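Local coordinates for protein saframycin Mx1 synthetase B (PDB 3KXW) that belongs to the ANL superfamily of AMP-binding enzymes and is named as a fatty acid AMP ligase, with a large AMP-binding domain and a smaller C-terminal domain, at residues Gly177-Pro182 with Gly465-Pro470. Sequence-based numbering, arbitrary orientation.
Sequences GSTMHP and GKNHYP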
loop_
_atom_site.group_PDB
_atom_site.type_symbol
_atom_site.label_atom_id
_atom_site.label_comp_id
_atom_site.label_asym_id
_atom_site.label_seq_id
_atom_site.Cartn_x
_atom_site.Cartn_y
_atom_site.Cartn_z
ATOM N N GLY A 177 10.317 3.470 -0.595
ATOM C CA GLY A 177 11.288 4.522 -0.580
ATOM C C GLY A 177 12.347 4.082 0.395
ATOM O O GLY A 177 12.319 2.954 0.901
ATOM N N SER A 178 13.293 4.978 0.645
ATOM C CA SER A 178 14.465 4.647 1.419
ATOM C C SER A 178 14.934 3.251 1.038
ATOM O O SER A 178 15.177 2.430 1.910
ATOM C CB SER A 178 14.159 4.721 2.915
ATOM O OG SER A 178 13.768 6.021 3.285
ATOM N N THR A 179 15.070 2.978 -0.260
ATOM C CA THR A 179 15.467 1.636 -0.679
ATOM C C THR A 179 16.813 1.246 -0.078
ATOM O O THR A 179 17.048 0.066 0.201
ATOM C CB THR A 179 15.515 1.489 -2.208
ATOM O OG1 THR A 179 16.325 2.533 -2.761
ATOM C CG2 THR A 179 14.113 1.606 -2.787
HETATM N N MSE A 180 17.682 2.229 0.157
HETATM C CA MSE A 180 19.035 1.938 0.655
HETATM C C MSE A 180 19.124 1.695 2.158
HETATM O O MSE A 180 19.969 0.924 2.612
HETATM C CB MSE A 180 20.032 3.016 0.213
HETATM C CG MSE A 180 20.133 3.162 -1.325
HETATM SE SE MSE A 180 20.685 1.485 -2.268
HETATM C CE MSE A 180 22.438 1.281 -1.415
ATOM N N HIS A 181 18.268 2.353 2.937
ATOM C CA HIS A 181 18.169 2.047 4.361
ATOM C C HIS A 181 16.693 1.974 4.739
ATOM O O HIS A 181 16.137 2.928 5.260
ATOM C CB HIS A 181 18.876 3.112 5.201
ATOM C CG HIS A 181 20.346 3.219 4.938
ATOM N ND1 HIS A 181 21.266 2.331 5.457
ATOM C CD2 HIS A 181 21.059 4.117 4.215
ATOM C CE1 HIS A 181 22.482 2.671 5.062
ATOM N NE2 HIS A 181 22.385 3.749 4.307
ATOM N N PRO A 182 16.046 0.843 4.435
ATOM C CA PRO A 182 14.596 0.746 4.596
ATOM C C PRO A 182 14.197 1.150 6.004
ATOM O O PRO A 182 14.874 0.765 6.970
ATOM C CB PRO A 182 14.312 -0.743 4.370
ATOM C CG PRO A 182 15.394 -1.178 3.441
ATOM C CD PRO A 182 16.625 -0.394 3.878
ATOM N N GLY A 465 15.447 8.984 -8.232
ATOM C CA GLY A 465 16.862 8.884 -8.575
ATOM C C GLY A 465 17.692 8.306 -7.443
ATOM O O GLY A 465 18.470 7.377 -7.643
ATOM N N LYS A 466 17.501 8.836 -6.237
ATOM C CA LYS A 466 18.304 8.407 -5.099
ATOM C C LYS A 466 17.948 6.990 -4.674
ATOM O O LYS A 466 18.773 6.289 -4.089
ATOM C CB LYS A 466 18.162 9.375 -3.928
ATOM C CG LYS A 466 16.838 9.266 -3.242
ATOM C CD LYS A 466 17.017 9.349 -1.751
ATOM C CE LYS A 466 17.498 10.709 -1.351
ATOM N NZ LYS A 466 17.166 11.020 0.091
ATOM N N ASN A 467 16.720 6.568 -4.977
ATOM C CA ASN A 467 16.310 5.176 -4.752
ATOM C C ASN A 467 16.692 4.188 -5.864
ATOM O O ASN A 467 16.418 3.003 -5.744
ATOM C CB ASN A 467 14.811 5.095 -4.473
ATOM C CG ASN A 467 14.453 5.635 -3.103
ATOM O OD1 ASN A 467 13.471 6.350 -2.938
ATOM N ND2 ASN A 467 15.251 5.296 -2.119
ATOM N N HIS A 468 17.342 4.680 -6.918
ATOM C CA HIS A 468 17.797 3.863 -8.050
ATOM C C HIS A 468 16.648 3.174 -8.808
ATOM O O HIS A 468 16.857 2.142 -9.436
ATOM C CB HIS A 468 18.844 2.804 -7.633
ATOM C CG HIS A 468 19.908 3.322 -6.716
ATOM N ND1 HIS A 468 20.668 4.437 -7.005
ATOM C CD2 HIS A 468 20.352 2.868 -5.518
ATOM C CE1 HIS A 468 21.515 4.662 -6.015
ATOM N NE2 HIS A 468 21.345 3.724 -5.100
ATOM N N TYR A 469 15.451 3.753 -8.762
ATOM C CA TYR A 469 14.312 3.152 -9.447
ATOM C C TYR A 469 14.477 3.013 -10.965
ATOM O O TYR A 469 14.108 1.987 -11.527
ATOM C CB TYR A 469 13.037 3.921 -9.177
ATOM C CG TYR A 469 12.503 3.778 -7.776
ATOM C CD1 TYR A 469 12.647 2.594 -7.077
ATOM C CD2 TYR A 469 11.814 4.822 -7.173
ATOM C CE1 TYR A 469 12.134 2.456 -5.791
ATOM C CE2 TYR A 469 11.306 4.695 -5.906
ATOM C CZ TYR A 469 11.469 3.513 -5.219
ATOM O OH TYR A 469 10.956 3.402 -3.949
ATOM N N PRO A 470 14.981 4.051 -11.643
ATOM C CA PRO A 470 15.108 3.872 -13.098
ATOM C C PRO A 470 16.024 2.714 -13.485
ATOM O O PRO A 470 15.646 1.841 -14.279
ATOM C CB PRO A 470 15.679 5.215 -13.561
ATOM C CG PRO A 470 15.144 6.197 -12.533
ATOM C CD PRO A 470 15.268 5.440 -11.235
#
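Thr-179 juts from the loop between strands 169-174 and 184-188 into the turn joining helices 460-466 and 469-479, and its two branches part there. Thr-179 OG1, set between the backbone N and the carbonyl carbon (chi1 52°), donates a hydrogen bond to Asn-467 O at 3.0 Å, with a C=O...OG1 angle of 105°, tilted 26° from the carbonyl plane. Thr-179 CG2 instead meets the Tyr-469 ring at CE1, 3.7 Å away. The Asn-467 side chain crosses that of Thr-179 obliquely, its amide group lying against Gly-177, Ser-178 and Thr-179, while Asn-467 CB sits 3.7 Å above the centre of the Tyr-469 ring. Farther along, selenomethionine Met-180, its chain bent at chi2 and chi3, brings SE to the edge of the His-468 imidazole, 3.5 Å from CD2 and near the ring plane. One face of the His-468 ring carries Lys-466 O, 3.7 Å above its centre. His-468 closes helix 460-466 in a Schellman motif and sits at the N-cap position of helix 469-479, whereas Ser-178 turns away and bonds through OG to Lys-183. The glycine- and hydroxyl-rich loop resembles the phosphate-binding loop of ANL enzymes. Between these two segments the assigned bond is Thr-179 OG1 to Asn-467 O; van der Waals and selenium-aromatic contacts add to it in joining the AMP-binding region to the C-terminal one.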